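Local coordinates for beta-phenylalanine aminotransferase (Variovorax paradoxus, PDB 4AO9), which catalyses pyridoxal-5'-phosphate-dependent transamination of beta-phenylalanine, probably passing its amino group to a keto acid, at residues R46-Q51 against P68-I73; Q28-A33 against D397-Q402; T264-P269 against F420-L425. All coordinates share one frame; numbering follows the deposited sequence.

Interaction 1: R46-Q51 against P68-I73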
loop_
_atom_site.group_PDB
_atom_site.type_symbol
_atom_site.label_atom_id
_atom_site.label_comp_id
_atom_site.label_asym_id
_atom_site.label_seq_id
_atom_site.Cartn_x
_atom_site.Cartn_y
_atom_site.Cartn_z
ATOM N N ARG A 46 8.590 -28.103 7.092
ATOM C CA ARG A 46 9.613 -27.549 7.987
ATOM C C ARG A 46 9.591 -26.023 7.966
ATOM O O ARG A 46 9.630 -25.371 9.013
ATOM C CB ARG A 46 11.002 -28.051 7.563
ATOM C CG ARG A 46 12.175 -27.618 8.438
ATOM C CD ARG A 46 13.498 -28.241 7.953
ATOM N NE ARG A 46 13.305 -29.600 7.436
ATOM C CZ ARG A 46 13.584 -29.996 6.192
ATOM N NH1 ARG A 46 14.101 -29.152 5.306
ATOM N NH2 ARG A 46 13.348 -31.251 5.836
ATOM N N GLN A 47 9.527 -25.464 6.763
ATOM C CA GLN A 47 9.545 -24.014 6.603
ATOM C C GLN A 47 8.307 -23.372 7.231
ATOM O O GLN A 47 8.418 -22.335 7.910
ATOM C CB GLN A 47 9.693 -23.665 5.125
ATOM C CG GLN A 47 9.670 -22.191 4.799
ATOM C CD GLN A 47 10.660 -21.363 5.596
ATOM O OE1 GLN A 47 11.737 -21.836 5.982
ATOM N NE2 GLN A 47 10.293 -20.112 5.850
ATOM N N PHE A 48 7.144 -23.991 7.026
ATOM C CA PHE A 48 5.906 -23.515 7.631
ATOM C C PHE A 48 5.995 -23.480 9.152
ATOM O O PHE A 48 5.649 -22.476 9.782
ATOM C CB PHE A 48 4.709 -24.372 7.190
ATOM C CG PHE A 48 3.432 -24.025 7.897
ATOM C CD1 PHE A 48 2.674 -22.938 7.480
ATOM C CD2 PHE A 48 2.993 -24.783 8.987
ATOM C CE1 PHE A 48 1.484 -22.608 8.133
ATOM C CE2 PHE A 48 1.805 -24.459 9.657
ATOM C CZ PHE A 48 1.051 -23.363 9.224
ATOM N N GLU A 49 6.469 -24.573 9.744
ATOM C CA GLU A 49 6.544 -24.647 11.196
ATOM C C GLU A 49 7.482 -23.592 11.776
ATOM O O GLU A 49 7.211 -23.009 12.831
ATOM C CB GLU A 49 6.972 -26.052 11.634
ATOM C CG GLU A 49 5.887 -27.102 11.418
ATOM C CD GLU A 49 6.371 -28.554 11.497
ATOM O OE1 GLU A 49 7.589 -28.810 11.634
ATOM O OE2 GLU A 49 5.510 -29.451 11.411
ATOM N N ALA A 50 8.585 -23.345 11.080
ATOM C CA ALA A 50 9.562 -22.366 11.540
ATOM C C ALA A 50 9.001 -20.944 11.453
ATOM O O ALA A 50 9.138 -20.135 12.384
ATOM C CB ALA A 50 10.839 -22.498 10.722
ATOM N N GLN A 51 8.346 -20.658 10.336
ATOM C CA GLN A 51 7.854 -19.319 10.048
ATOM C C GLN A 51 6.627 -18.966 10.894
ATOM O O GLN A 51 6.378 -17.783 11.160
ATOM C CB GLN A 51 7.593 -19.201 8.549
ATOM C CG GLN A 51 7.166 -17.836 8.042
ATOM C CD GLN A 51 7.340 -17.730 6.540
ATOM O OE1 GLN A 51 8.466 -17.791 6.035
ATOM N NE2 GLN A 51 6.241 -17.584 5.823
ATOM N N PRO A 68 -3.205 -28.723 4.479
ATOM C CA PRO A 68 -2.753 -28.713 5.872
ATOM C C PRO A 68 -1.700 -27.639 6.165
ATOM O O PRO A 68 -1.587 -27.185 7.310
ATOM C CB PRO A 68 -2.195 -30.126 6.069
ATOM C CG PRO A 68 -1.751 -30.554 4.723
ATOM C CD PRO A 68 -2.729 -29.916 3.751
ATOM N N PHE A 69 -0.963 -27.236 5.127
ATOM C CA PHE A 69 -0.014 -26.117 5.169
ATOM C C PHE A 69 0.282 -25.734 3.724
ATOM O O PHE A 69 0.169 -26.571 2.835
ATOM C CB PHE A 69 1.294 -26.494 5.892
ATOM C CG PHE A 69 2.000 -27.672 5.287
ATOM C CD1 PHE A 69 1.702 -28.965 5.704
ATOM C CD2 PHE A 69 2.950 -27.500 4.281
ATOM C CE1 PHE A 69 2.336 -30.062 5.136
ATOM C CE2 PHE A 69 3.590 -28.596 3.698
ATOM C CZ PHE A 69 3.280 -29.888 4.132
ATOM N N PRO A 70 0.653 -24.466 3.477
ATOM C CA PRO A 70 0.949 -24.060 2.103
ATOM C C PRO A 70 2.363 -24.435 1.692
ATOM O O PRO A 70 3.276 -24.440 2.530
ATOM C CB PRO A 70 0.789 -22.537 2.147
ATOM C CG PRO A 70 1.139 -22.181 3.572
ATOM C CD PRO A 70 0.574 -23.311 4.390
ATOM N N LEU A 71 2.541 -24.716 0.409
ATOM C CA LEU A 71 3.877 -24.881 -0.154
ATOM C C LEU A 71 4.644 -23.569 -0.097
ATOM O O LEU A 71 4.082 -22.489 -0.336
ATOM C CB LEU A 71 3.805 -25.333 -1.612
ATOM C CG LEU A 71 3.160 -26.682 -1.940
ATOM C CD1 LEU A 71 3.008 -26.855 -3.450
ATOM C CD2 LEU A 71 3.993 -27.804 -1.372
ATOM N N THR A 72 5.923 -23.665 0.248
ATOM C CA THR A 72 6.853 -22.568 0.015
ATOM C C THR A 72 7.353 -22.631 -1.421
ATOM O O THR A 72 7.765 -23.691 -1.899
ATOM C CB THR A 72 8.026 -22.627 1.001
ATOM O OG1 THR A 72 7.545 -22.279 2.298
ATOM C CG2 THR A 72 9.134 -21.647 0.618
ATOM N N ILE A 73 7.303 -21.489 -2.099
ATOM C CA ILE A 73 7.786 -21.375 -3.469
ATOM C C ILE A 73 9.220 -20.846 -3.436
ATOM O O ILE A 73 9.475 -19.773 -2.886
ATOM C CB ILE A 73 6.848 -20.476 -4.332
ATOM C CG1 ILE A 73 5.409 -21.031 -4.351
ATOM C CG2 ILE A 73 7.396 -20.288 -5.747
ATOM C CD1 ILE A 73 5.279 -22.498 -4.796
HETATM O O HOH W 1 7.756 -19.946 3.811
#
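Phe48 and Gln47 bring helix 42-51 down on the run that leads into strand 72-77, with CA atoms 6.9 Å apart for Phe48 and Phe69 and 7.3 Å for Gln47 and Thr72. The Phe48 ring does most of the apolar work. Phe69 CB lies over one face, 4.0 Å from the ring centroid, a CH-pi contact offset toward the rim. Because the first torsion of Phe69 (chi1 57°) sends its own ring off toward Phe37, it is the methylene that meets Phe48. Pro70 CD approaches the same ring obliquely, 3.8 Å from Phe48 CD1. With an alanine in place of Phe48, Phe69 CB and Pro70 CD would probably lose the surface they rest on, and a gap would open beside Arg311 of the second subunit, which packs on the ring. At the adjacent Gln47 the contact becomes polar: its first torsion (chi1 178°) swings CG away from the backbone N, to 3.3 Å from Thr72 OG1, and the bend at chi2 turns the amide so that NE2 reaches water 1. That water accepts from NE2 and donates to Thr72 OG1 at 2.8 Å; NE2 also bonds weakly to Gln51 OE1. It is a helix packed on the lead-in to strand 72-77, outermost in its sheet within this chain: Thr72 and Ile73 pair in parallel with a strand of the second subunit, carrying the sheet across the interface.

Interaction 2: Q28-A33 against D397-Q402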
loop_
_atom_site.group_PDB
_atom_site.type_symbol
_atom_site.label_atom_id
_atom_site.label_comp_id
_atom_site.label_asym_id
_atom_site.label_seq_id
_atom_site.Cartn_x
_atom_site.Cartn_y
_atom_site.Cartn_z
ATOM N N GLN A 28 -12.746 -39.232 3.055
ATOM C CA GLN A 28 -11.662 -40.206 2.907
ATOM C C GLN A 28 -10.651 -39.785 1.841
ATOM O O GLN A 28 -9.445 -39.820 2.084
ATOM C CB GLN A 28 -12.214 -41.601 2.577
ATOM C CG GLN A 28 -13.053 -42.244 3.685
ATOM C CD GLN A 28 -13.883 -43.432 3.192
ATOM O OE1 GLN A 28 -13.369 -44.347 2.540
ATOM N NE2 GLN A 28 -15.176 -43.425 3.516
ATOM N N ALA A 29 -11.150 -39.384 0.669
ATOM C CA ALA A 29 -10.294 -38.960 -0.440
ATOM C C ALA A 29 -9.470 -37.732 -0.062
ATOM O O ALA A 29 -8.303 -37.616 -0.449
ATOM C CB ALA A 29 -11.125 -38.678 -1.686
ATOM N N LEU A 30 -10.080 -36.825 0.700
ATOM C CA LEU A 30 -9.384 -35.622 1.154
ATOM C C LEU A 30 -8.291 -35.940 2.175
ATOM O O LEU A 30 -7.191 -35.377 2.100
ATOM C CB LEU A 30 -10.365 -34.580 1.705
ATOM C CG LEU A 30 -9.773 -33.184 1.938
ATOM C CD1 LEU A 30 -9.208 -32.615 0.641
ATOM C CD2 LEU A 30 -10.830 -32.253 2.510
ATOM N N ALA A 31 -8.591 -36.839 3.114
ATOM C CA ALA A 31 -7.604 -37.285 4.104
ATOM C C ALA A 31 -6.386 -37.883 3.401
ATOM O O ALA A 31 -5.239 -37.611 3.777
ATOM C CB ALA A 31 -8.225 -38.301 5.067
ATOM N N ASP A 32 -6.650 -38.683 2.373
ATOM C CA ASP A 32 -5.610 -39.277 1.546
ATOM C C ASP A 32 -4.776 -38.201 0.825
ATOM O O ASP A 32 -3.550 -38.270 0.810
ATOM C CB ASP A 32 -6.240 -40.262 0.548
ATOM C CG ASP A 32 -5.223 -40.881 -0.378
ATOM O OD1 ASP A 32 -4.402 -41.700 0.093
ATOM O OD2 ASP A 32 -5.245 -40.549 -1.581
ATOM N N ALA A 33 -5.447 -37.204 0.244
ATOM C CA ALA A 33 -4.751 -36.117 -0.454
ATOM C C ALA A 33 -3.841 -35.324 0.490
ATOM O O ALA A 33 -2.699 -34.993 0.132
ATOM C CB ALA A 33 -5.749 -35.195 -1.149
ATOM N N ASP A 397 -19.593 -27.581 -2.352
ATOM C CA ASP A 397 -18.781 -28.366 -1.429
ATOM C C ASP A 397 -17.318 -27.953 -1.548
ATOM O O ASP A 397 -16.644 -28.265 -2.529
ATOM C CB ASP A 397 -18.957 -29.861 -1.742
ATOM C CG ASP A 397 -18.274 -30.782 -0.730
ATOM O OD1 ASP A 397 -17.556 -30.309 0.181
ATOM O OD2 ASP A 397 -18.464 -32.011 -0.863
ATOM N N GLY A 398 -16.825 -27.261 -0.525
ATOM C CA GLY A 398 -15.446 -26.789 -0.507
ATOM C C GLY A 398 -14.406 -27.889 -0.615
ATOM O O GLY A 398 -13.280 -27.639 -1.053
ATOM N N ARG A 399 -14.773 -29.112 -0.228
ATOM C CA ARG A 399 -13.834 -30.227 -0.238
ATOM C C ARG A 399 -13.476 -30.605 -1.671
ATOM O O ARG A 399 -12.388 -31.114 -1.927
ATOM C CB ARG A 399 -14.398 -31.446 0.510
ATOM C CG ARG A 399 -14.665 -31.210 1.997
ATOM C CD ARG A 399 -15.467 -32.369 2.611
ATOM N NE ARG A 399 -16.761 -32.547 1.952
ATOM C CZ ARG A 399 -17.509 -33.647 2.017
ATOM N NH1 ARG A 399 -17.107 -34.705 2.712
ATOM N NH2 ARG A 399 -18.663 -33.692 1.365
ATOM N N LEU A 400 -14.401 -30.352 -2.596
ATOM C CA LEU A 400 -14.179 -30.638 -4.007
ATOM C C LEU A 400 -13.140 -29.704 -4.621
ATOM O O LEU A 400 -12.315 -30.137 -5.419
ATOM C CB LEU A 400 -15.498 -30.593 -4.796
ATOM C CG LEU A 400 -16.569 -31.603 -4.373
ATOM C CD1 LEU A 400 -17.828 -31.406 -5.191
ATOM C CD2 LEU A 400 -16.062 -33.037 -4.503
ATOM N N ARG A 401 -13.186 -28.424 -4.246
ATOM C CA ARG A 401 -12.146 -27.474 -4.650
ATOM C C ARG A 401 -10.768 -27.914 -4.146
ATOM O O ARG A 401 -9.772 -27.794 -4.863
ATOM C CB ARG A 401 -12.462 -26.063 -4.136
ATOM C CG ARG A 401 -13.728 -25.442 -4.729
ATOM C CD ARG A 401 -13.703 -23.925 -4.549
ATOM N NE ARG A 401 -14.335 -23.203 -5.661
ATOM C CZ ARG A 401 -14.517 -21.882 -5.672
ATOM N NH1 ARG A 401 -14.119 -21.135 -4.646
ATOM N NH2 ARG A 401 -15.091 -21.301 -6.709
ATOM N N GLN A 402 -10.722 -28.434 -2.918
ATOM C CA GLN A 402 -9.453 -28.921 -2.361
ATOM C C GLN A 402 -8.948 -30.131 -3.142
ATOM O O GLN A 402 -7.770 -30.202 -3.502
ATOM C CB GLN A 402 -9.584 -29.259 -0.877
ATOM C CG GLN A 402 -9.921 -28.087 0.017
ATOM C CD GLN A 402 -9.929 -28.484 1.471
ATOM O OE1 GLN A 402 -8.874 -28.745 2.065
ATOM N NE2 GLN A 402 -11.114 -28.536 2.059
#
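The side-chain amide of Gln402 receives a methyl of Leu30 above its plane, CD2 lying 3.8 Å from NE2 and nearly as close to CD and OE1, whereas the guanidinium of Arg399 turns an edge to Asp397 and leaves its methylenes to meet Leu30. The setting is helix-on-helix packing beside a helix N-cap: helix 23-40 packs against the first turn of helix 398-410, and Asp397 caps that turn. Leu30 carries the contact from helix 23-40. With CG anti to its backbone N (chi1 -168°), it brings both methyls to Gln402: CD1 presses on Gln402 CB at 3.7 Å, and CD2, besides meeting the amide, touches Arg399 CG at 4.0 Å. Leu403, further along the helix, also packs on Leu30. The polar end of Gln402 is engaged elsewhere, its OE1 hydrogen-bonded to Tyr34 OH of helix 23-40. Arg399 is likewise shared, since its NH1 forms a salt bridge with Asp27 and also bonds His23 O, so the same side chain ties the N-terminal helix to the cap. A carboxylate set at a helix N terminus and clasped by a guanidinium is likely to be held firmly in its ionised form. The grip is side-on: Arg399 NH2 reaches Asp397 OD2 at 2.8 Å, tilted from the guanidinium plane, and NE meets Asp397 OD1 in that plane at 3.0 Å and a nearly straight 171°. OD1 accepts a second time, from Arg399 N at 3.1 Å, which comes to it from above the carboxylate plane.

Interaction 3: T264-P269 against F420-L425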
loop_
_atom_site.group_PDB
_atom_site.type_symbol
_atom_site.label_atom_id
_atom_site.label_comp_id
_atom_site.label_asym_id
_atom_site.label_seq_id
_atom_site.Cartn_x
_atom_site.Cartn_y
_atom_site.Cartn_z
ATOM N N THR A 264 -10.094 -6.304 -13.914
ATOM C CA THR A 264 -10.715 -6.330 -15.247
ATOM C C THR A 264 -10.020 -5.477 -16.314
ATOM O O THR A 264 -10.329 -5.595 -17.514
ATOM C CB THR A 264 -12.221 -5.975 -15.212
ATOM O OG1 THR A 264 -12.394 -4.632 -14.760
ATOM C CG2 THR A 264 -12.995 -6.919 -14.288
ATOM N N SER A 265 -9.082 -4.614 -15.915
ATOM C CA SER A 265 -8.405 -3.783 -16.919
ATOM C C SER A 265 -7.599 -4.621 -17.897
ATOM O O SER A 265 -7.349 -4.185 -19.008
ATOM C CB SER A 265 -7.505 -2.741 -16.271
ATOM O OG SER A 265 -6.350 -3.372 -15.758
ATOM N N ARG A 266 -7.201 -5.820 -17.483
ATOM C CA ARG A 266 -6.429 -6.699 -18.382
ATOM C C ARG A 266 -7.248 -7.482 -19.393
ATOM O O ARG A 266 -6.666 -8.147 -20.262
ATOM C CB ARG A 266 -5.519 -7.676 -17.620
ATOM C CG ARG A 266 -6.135 -8.416 -16.451
ATOM C CD ARG A 266 -5.086 -9.315 -15.787
ATOM N NE ARG A 266 -5.037 -10.534 -16.559
ATOM C CZ ARG A 266 -4.176 -11.542 -16.447
ATOM N NH1 ARG A 266 -3.181 -11.561 -15.556
ATOM N NH2 ARG A 266 -4.333 -12.561 -17.269
ATOM N N LEU A 267 -8.574 -7.402 -19.296
ATOM C CA LEU A 267 -9.442 -8.337 -20.017
ATOM C C LEU A 267 -9.709 -8.010 -21.477
ATOM O O LEU A 267 -10.326 -8.803 -22.192
ATOM C CB LEU A 267 -10.769 -8.506 -19.276
ATOM C CG LEU A 267 -10.692 -9.275 -17.971
ATOM C CD1 LEU A 267 -12.053 -9.212 -17.282
ATOM C CD2 LEU A 267 -10.234 -10.725 -18.215
ATOM N N ALA A 268 -9.280 -6.835 -21.914
ATOM C CA ALA A 268 -9.450 -6.403 -23.289
ATOM C C ALA A 268 -8.370 -5.365 -23.532
ATOM O O ALA A 268 -7.770 -4.883 -22.566
ATOM C CB ALA A 268 -10.847 -5.812 -23.502
ATOM N N PRO A 269 -8.105 -5.014 -24.807
ATOM C CA PRO A 269 -7.034 -4.058 -25.118
ATOM C C PRO A 269 -7.104 -2.759 -24.302
ATOM O O PRO A 269 -6.067 -2.216 -23.916
ATOM C CB PRO A 269 -7.236 -3.797 -26.612
ATOM C CG PRO A 269 -7.766 -5.102 -27.110
ATOM C CD PRO A 269 -8.709 -5.564 -26.040
ATOM N N PHE A 420 -9.374 -20.430 -9.046
ATOM C CA PHE A 420 -9.089 -19.295 -9.932
ATOM C C PHE A 420 -7.921 -19.626 -10.860
ATOM O O PHE A 420 -6.842 -19.983 -10.391
ATOM C CB PHE A 420 -8.755 -18.087 -9.042
ATOM C CG PHE A 420 -8.574 -16.768 -9.759
ATOM C CD1 PHE A 420 -9.238 -16.453 -10.950
ATOM C CD2 PHE A 420 -7.761 -15.790 -9.176
ATOM C CE1 PHE A 420 -9.066 -15.180 -11.551
ATOM C CE2 PHE A 420 -7.605 -14.522 -9.757
ATOM C CZ PHE A 420 -8.256 -14.217 -10.951
ATOM N N VAL A 421 -8.166 -19.536 -12.167
ATOM C CA VAL A 421 -7.187 -19.828 -13.205
ATOM C C VAL A 421 -6.843 -18.541 -13.935
ATOM O O VAL A 421 -7.735 -17.811 -14.370
ATOM C CB VAL A 421 -7.756 -20.855 -14.211
ATOM C CG1 VAL A 421 -6.833 -21.028 -15.423
ATOM C CG2 VAL A 421 -7.991 -22.182 -13.515
ATOM N N VAL A 422 -5.546 -18.264 -14.059
ATOM C CA VAL A 422 -5.075 -16.985 -14.583
ATOM C C VAL A 422 -4.002 -17.252 -15.625
ATOM O O VAL A 422 -2.964 -17.830 -15.299
ATOM C CB VAL A 422 -4.448 -16.124 -13.444
ATOM C CG1 VAL A 422 -3.863 -14.816 -13.976
ATOM C CG2 VAL A 422 -5.462 -15.837 -12.332
ATOM N N LEU A 423 -4.241 -16.835 -16.864
ATOM C CA LEU A 423 -3.216 -16.964 -17.897
ATOM C C LEU A 423 -2.191 -15.845 -17.775
ATOM O O LEU A 423 -2.516 -14.709 -17.390
ATOM C CB LEU A 423 -3.844 -16.978 -19.299
ATOM C CG LEU A 423 -4.319 -18.317 -19.886
ATOM C CD1 LEU A 423 -4.739 -19.401 -18.863
ATOM C CD2 LEU A 423 -5.370 -18.102 -20.949
ATOM N N SER A 424 -0.939 -16.191 -18.050
ATOM C CA SER A 424 0.146 -15.225 -18.158
ATOM C C SER A 424 0.829 -15.385 -19.514
ATOM O O SER A 424 0.657 -16.415 -20.182
ATOM C CB SER A 424 1.136 -15.399 -17.003
ATOM O OG SER A 424 1.635 -16.727 -16.959
ATOM N N LEU A 425 1.612 -14.385 -19.914
ATOM C CA LEU A 425 2.191 -14.380 -21.261
ATOM C C LEU A 425 3.104 -15.565 -21.611
ATOM O O LEU A 425 3.063 -16.014 -22.751
ATOM C CB LEU A 425 2.904 -13.060 -21.550
ATOM C CG LEU A 425 2.039 -11.801 -21.563
ATOM C CD1 LEU A 425 2.922 -10.567 -21.558
ATOM C CD2 LEU A 425 1.078 -11.780 -22.760
#
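Arg266 reaches from a short 3-10 turn to Val422 and Leu423. Before it, Thr264 OG1 is bonded to Glu261 and Ser265 OG to the hydroxyl of Tyr288, and the turn closes where Leu267 N bonds to Thr264 O at 3.1 Å. Arg266 itself leaves the turn with CG placed between its backbone N and carbonyl carbon (chi1 46°), and its chain bends at chi3, which carries the guanidinium across. Its NH2 bonds to Leu423 O at 2.8 Å, almost straight at 172°, with the oxygen at the edge and near the guanidinium plane. Val422 CG1 comes obliquely to NH1 at 3.7 Å. Other partners complete the grip on this buried group: Ser376 OG at NH2 and Thr97 O at NH1. Leu267 turns to Leu272 and Leu377, and Pro269 ends the segment against Pro341. The loop thus runs from strand 256-260, which ends at the cofactor-pocket residue Asp260, to helix 272-276. Arg266, about 9 Å from pyridoxal-5'-phosphate, links it to the end of strand 420-422 and the residue after it, beside strand 377-381 of the antiparallel sheet with 370-374, while Leu347 of helix 341-365 packs on both Arg266 and Leu423.

Overall arrangement
From the N terminus, helix 23-40 supplies the first side of interaction 2, and helix 42-51, next along the chain, that of interaction 1. Interaction 1 closes soonest, a short loop ending at strand 72-77 within the long one that interaction 2 closes. Five of the seven strands of the large sheet follow before 264-269 opens interaction 3, the last two after it. Helix 398-410 closes interaction 2 and 420-425 interaction 3, so these loops cross; the contact centres lie about 28 Å apart. Interaction 1 ties helix 42-51 to the sheet that continues into the second subunit, interaction 2 joins helices 23-40 and 398-410, and interaction 3 ties the C-terminal part to the loop after strand 256-260.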